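Local coordinates for protein XRE family transcriptional regulator (Pseudomonas putida, PDB 6F8H) that acts as the antitoxin GraA, a HigA-like helix-turn-helix protein that probably counteracts the toxin GraT and regulates transcription through DNA binding, at residues R13-H16 against P17-L21; E23-Q26 against K27-F31. All coordinates share one frame; numbering follows the deposited sequence.

Interaction 1. Residues R13-H16 against P17-L21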
loop_
_atom_site.group_PDB
_atom_site.type_symbol
_atom_site.label_atom_id
_atom_site.label_comp_id
_atom_site.label_asym_id
_atom_site.label_seq_id
_atom_site.Cartn_x
_atom_site.Cartn_y
_atom_site.Cartn_z
ATOM N N ARG A 13 12.749 3.337 12.909
ATOM C CA ARG A 13 12.623 4.415 11.935
ATOM C C ARG A 13 11.868 3.947 10.690
ATOM O O ARG A 13 12.188 2.907 10.141
ATOM C CB ARG A 13 14.015 4.939 11.552
ATOM C CG ARG A 13 14.013 6.086 10.556
ATOM C CD ARG A 13 15.430 6.591 10.319
ATOM N NE ARG A 13 16.294 5.552 9.764
ATOM C CZ ARG A 13 16.475 5.362 8.461
ATOM N NH1 ARG A 13 15.848 6.142 7.588
ATOM N NH2 ARG A 13 17.271 4.393 8.034
ATOM N N PRO A 14 10.854 4.709 10.258
ATOM C CA PRO A 14 10.195 4.400 8.983
ATOM C C PRO A 14 11.202 4.396 7.832
ATOM O O PRO A 14 12.009 5.322 7.739
ATOM C CB PRO A 14 9.187 5.541 8.815
ATOM C CG PRO A 14 8.940 6.049 10.187
ATOM C CD PRO A 14 10.207 5.821 10.969
ATOM N N ILE A 15 11.166 3.370 6.986
ATOM C CA ILE A 15 12.051 3.316 5.825
ATOM C C ILE A 15 11.304 3.575 4.513
ATOM O O ILE A 15 10.555 2.725 4.031
ATOM C CB ILE A 15 12.754 1.957 5.718
ATOM C CG1 ILE A 15 13.417 1.606 7.052
ATOM C CG2 ILE A 15 13.762 1.985 4.582
ATOM C CD1 ILE A 15 14.489 2.619 7.483
ATOM N N HIS A 16 11.512 4.747 3.928
ATOM C CA HIS A 16 10.882 5.032 2.645
ATOM C C HIS A 16 11.493 4.158 1.532
ATOM O O HIS A 16 12.704 3.965 1.481
ATOM C CB HIS A 16 11.014 6.514 2.299
ATOM C CG HIS A 16 10.068 6.962 1.233
ATOM N ND1 HIS A 16 10.311 6.754 -0.108
ATOM C CD2 HIS A 16 8.873 7.588 1.309
ATOM C CE1 HIS A 16 9.304 7.235 -0.815
ATOM N NE2 HIS A 16 8.422 7.754 0.019
ATOM N N PRO A 17 10.650 3.627 0.636
ATOM C CA PRO A 17 11.158 2.843 -0.496
ATOM C C PRO A 17 12.240 3.581 -1.269
ATOM O O PRO A 17 13.159 2.953 -1.789
ATOM C CB PRO A 17 9.906 2.625 -1.367
ATOM C CG PRO A 17 8.772 2.663 -0.384
ATOM C CD PRO A 17 9.173 3.680 0.664
ATOM N N GLY A 18 12.156 4.909 -1.313
ATOM C CA GLY A 18 13.156 5.701 -2.009
ATOM C C GLY A 18 14.523 5.563 -1.353
ATOM O O GLY A 18 15.562 5.636 -2.015
ATOM N N GLU A 19 14.535 5.358 -0.045
ATOM C CA GLU A 19 15.812 5.139 0.643
ATOM C C GLU A 19 16.457 3.842 0.146
ATOM O O GLU A 19 17.659 3.804 -0.135
ATOM C CB GLU A 19 15.624 5.095 2.164
ATOM C CG GLU A 19 16.892 4.711 2.950
ATOM C CD GLU A 19 16.702 4.777 4.468
ATOM O OE1 GLU A 19 16.199 5.798 4.963
ATOM O OE2 GLU A 19 17.049 3.805 5.166
ATOM N N ILE A 20 15.656 2.787 0.031
ATOM C CA ILE A 20 16.161 1.527 -0.528
ATOM C C ILE A 20 16.593 1.737 -1.984
ATOM O O ILE A 20 17.678 1.297 -2.393
ATOM C CB ILE A 20 15.111 0.412 -0.445
ATOM C CG1 ILE A 20 14.735 0.137 1.015
ATOM C CG2 ILE A 20 15.609 -0.882 -1.112
ATOM C CD1 ILE A 20 15.927 -0.165 1.893
ATOM N N LEU A 21 15.757 2.422 -2.770
ATOM C CA LEU A 21 16.090 2.644 -4.173
ATOM C C LEU A 21 17.430 3.368 -4.265
ATOM O O LEU A 21 18.314 2.981 -5.038
ATOM C CB LEU A 21 14.988 3.445 -4.895
ATOM C CG LEU A 21 15.210 3.708 -6.384
ATOM C CD1 LEU A 21 15.453 2.394 -7.119
ATOM C CD2 LEU A 21 14.000 4.437 -6.983
HETATM O O HOH W 1 13.219 6.586 4.927
#

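Interaction 2. Residues E23-Q26 against K27-F31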
loop_
_atom_site.group_PDB
_atom_site.type_symbol
_atom_site.label_atom_id
_atom_site.label_comp_id
_atom_site.label_asym_id
_atom_site.label_seq_id
_atom_site.Cartn_x
_atom_site.Cartn_y
_atom_site.Cartn_z
ATOM N N GLU A 23 19.875 3.903 -1.661
ATOM C CA GLU A 23 21.041 3.382 -0.921
ATOM C C GLU A 23 21.524 2.035 -1.445
ATOM O O GLU A 23 22.724 1.770 -1.430
ATOM C CB GLU A 23 20.737 3.243 0.568
ATOM C CG GLU A 23 20.539 4.546 1.297
ATOM C CD GLU A 23 21.794 5.399 1.332
ATOM O OE1 GLU A 23 22.914 4.844 1.237
ATOM O OE2 GLU A 23 21.660 6.634 1.455
ATOM N N GLU A 24 20.602 1.187 -1.903
ATOM C CA GLU A 24 20.967 -0.163 -2.296
ATOM C C GLU A 24 21.097 -0.326 -3.807
ATOM O O GLU A 24 21.980 -1.035 -4.280
ATOM C CB GLU A 24 19.951 -1.168 -1.748
ATOM C CG GLU A 24 19.761 -1.069 -0.239
ATOM C CD GLU A 24 19.223 -2.349 0.367
ATOM O OE1 GLU A 24 19.208 -3.372 -0.351
ATOM O OE2 GLU A 24 18.818 -2.345 1.557
ATOM N N PHE A 25 20.221 0.319 -4.571
ATOM C CA PHE A 25 20.264 0.164 -6.020
ATOM C C PHE A 25 21.090 1.248 -6.688
ATOM O O PHE A 25 22.030 0.940 -7.415
ATOM C CB PHE A 25 18.842 0.132 -6.597
ATOM C CG PHE A 25 18.120 -1.119 -6.265
ATOM C CD1 PHE A 25 17.457 -1.249 -5.064
ATOM C CD2 PHE A 25 18.154 -2.204 -7.132
ATOM C CE1 PHE A 25 16.805 -2.431 -4.734
ATOM C CE2 PHE A 25 17.513 -3.387 -6.810
ATOM C CZ PHE A 25 16.837 -3.506 -5.607
ATOM N N GLN A 26 20.765 2.512 -6.420
ATOM C CA GLN A 26 21.459 3.617 -7.073
ATOM C C GLN A 26 22.938 3.737 -6.714
ATOM O O GLN A 26 23.790 3.824 -7.611
ATOM C CB GLN A 26 20.777 4.953 -6.766
ATOM C CG GLN A 26 21.363 6.059 -7.611
ATOM C CD GLN A 26 20.674 7.383 -7.416
ATOM O OE1 GLN A 26 20.128 7.666 -6.344
ATOM N NE2 GLN A 26 20.682 8.204 -8.457
ATOM N N LYS A 27 23.239 3.760 -5.415
ATOM C CA LYS A 27 24.607 4.009 -4.937
ATOM C C LYS A 27 25.591 3.022 -5.555
ATOM O O LYS A 27 26.733 3.368 -5.850
ATOM C CB LYS A 27 24.671 3.929 -3.409
ATOM C CG LYS A 27 26.082 3.880 -2.814
ATOM C CD LYS A 27 26.034 3.459 -1.335
ATOM C CE LYS A 27 27.426 3.426 -0.697
ATOM N NZ LYS A 27 27.961 2.041 -0.573
ATOM N N GLU A 28 25.120 1.800 -5.768
ATOM C CA GLU A 28 25.919 0.761 -6.378
ATOM C C GLU A 28 25.945 0.848 -7.909
ATOM O O GLU A 28 26.993 1.124 -8.493
ATOM C CB GLU A 28 25.397 -0.604 -5.946
ATOM C CG GLU A 28 25.879 -1.727 -6.815
ATOM C CD GLU A 28 25.134 -3.019 -6.560
ATOM O OE1 GLU A 28 24.101 -2.990 -5.847
ATOM O OE2 GLU A 28 25.590 -4.061 -7.079
ATOM N N MET A 29 24.797 0.620 -8.553
ATOM C CA MET A 29 24.724 0.548 -10.015
ATOM C C MET A 29 25.106 1.852 -10.695
ATOM O O MET A 29 25.409 1.868 -11.886
ATOM C CB MET A 29 23.324 0.143 -10.462
ATOM C CG MET A 29 22.775 -1.044 -9.730
ATOM S SD MET A 29 21.059 -1.337 -10.190
ATOM C CE MET A 29 21.255 -1.899 -11.885
ATOM N N GLY A 30 25.069 2.945 -9.944
ATOM C CA GLY A 30 25.544 4.225 -10.428
ATOM C C GLY A 30 24.663 5.001 -11.400
ATOM O O GLY A 30 25.138 5.956 -12.010
ATOM N N PHE A 31 23.392 4.622 -11.543
ATOM C CA PHE A 31 22.526 5.303 -12.504
ATOM C C PHE A 31 22.134 6.709 -12.040
ATOM O O PHE A 31 22.067 6.986 -10.832
ATOM C CB PHE A 31 21.263 4.469 -12.794
ATOM C CG PHE A 31 20.437 4.125 -11.565
ATOM C CD1 PHE A 31 19.682 5.098 -10.906
ATOM C CD2 PHE A 31 20.395 2.822 -11.086
ATOM C CE1 PHE A 31 18.920 4.779 -9.794
ATOM C CE2 PHE A 31 19.631 2.490 -9.983
ATOM C CZ PHE A 31 18.892 3.471 -9.328
#

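Interaction 1. Residues R13-H16 against P17-L21
Glu19 reaches back from the first turn of helix 17-29 to meet Arg13 in the loop before it. Its CB rests 3.2 Å from His16 O, which its backbone N also contacts by a hydrogen bond. From CB the chain runs out straight (chi1 173°, chi2 176°), and this extension carries the carboxylate to the guanidinium, where CD lies at the edge, in plane. OE1 takes Arg13 NH1 at 2.7 Å and OE2 takes Arg13 NH2 at 2.9 Å. Each oxygen offers its syn lone pair, making an end-on, two-pronged salt bridge between groups only 16° from coplanar. Ile15 CD1 lies over one face of the guanidinium and approaches Glu19 OE2 to 3.7 Å. A water that accepts from His16 N stands 3.1 Å from Glu19 OE1 and may link the glutamate to the N-cap residue. At the N-cap, His16 ND1 accepts from Gly18 N at 2.9 Å, close to the ring plane. Pro17 CD covers a face of the same imidazole in a CH-pi contact, while Phe83 of helix 73-99 meets the ring edge-to-face. This is a side-chain N-cap satisfying Gly18 N in the first turn, with the N3 glutamate turned back to the loop.

Interaction 2. Residues E23-Q26 against K27-F31
Phe31 folds back against the last turn of helix 17-29 and lays its ring against Gln26. Gln26 CA sits over a face of the ring, 3.8 Å from its centroid, in a CH-pi contact, and Gln26 CB comes within 3.5 Å of Phe31 CZ. The amide beyond follows the ring, the two planes being 20° apart, and NE2 donates to Phe31 O at 3.0 Å. That bond is nearly straight (168°) and lies in the amide plane. Gln26 therefore meets Phe31 twice, CA and CB at the ring and NE2 at the carbonyl.

Torsions explain the fit. Phe31 CG is wedged between its backbone N and carbonyl carbon (chi1 57°), which turns the ring toward the last turn of the helix, where CE2 also reaches Phe25 CB at 4.2 Å. Gln26 instead stays extended, bringing its amide level with the departing chain.

The next shell is the backbone that sets this return. Gly30 leaves the helix with a positive phi, a conformation that suits glycine, while its N still donates to Gln26 O at 2.8 Å. One residue earlier, Met29 N closes on Phe25 O, and Met29 SD stands at the edge of the Phe25 ring, 4.3 Å from CD2. Further out, Trp76 meets the Phe25 ring at an inclined angle, and Leu103 of the second subunit packs on Phe31. The exposed Glu23 and Lys27 do not pair: OE1 and NZ stay 6.1 Å apart, although Lys27 CB lies against Glu23 O.

Such a left-handed glycine, followed by a hydrophobic residue turned back onto the last turn, is a C-terminal helix cap, here ending a helix of the helix-turn-helix domain.

Interactions 1 and 2 show how the two ends of one helix, 17-29, are finished by different chemistry. At the start (13-16 with 17-21), near the centre of the chain and partly buried, polar groups dominate: a ring nitrogen, a salt bridge and a water. At the finish (23-26 with 27-31), nearer the surface, an aromatic ring and an amide do the work around a glycine turn. Their centres lie 14 Å apart, yet the two contacts touch. Leu21 O probably accepts from Gln26 N at 2.9 Å, within a wider, pi-type stretch of the helix, and Leu21, which also packs on helix 44-51, approaches Phe31.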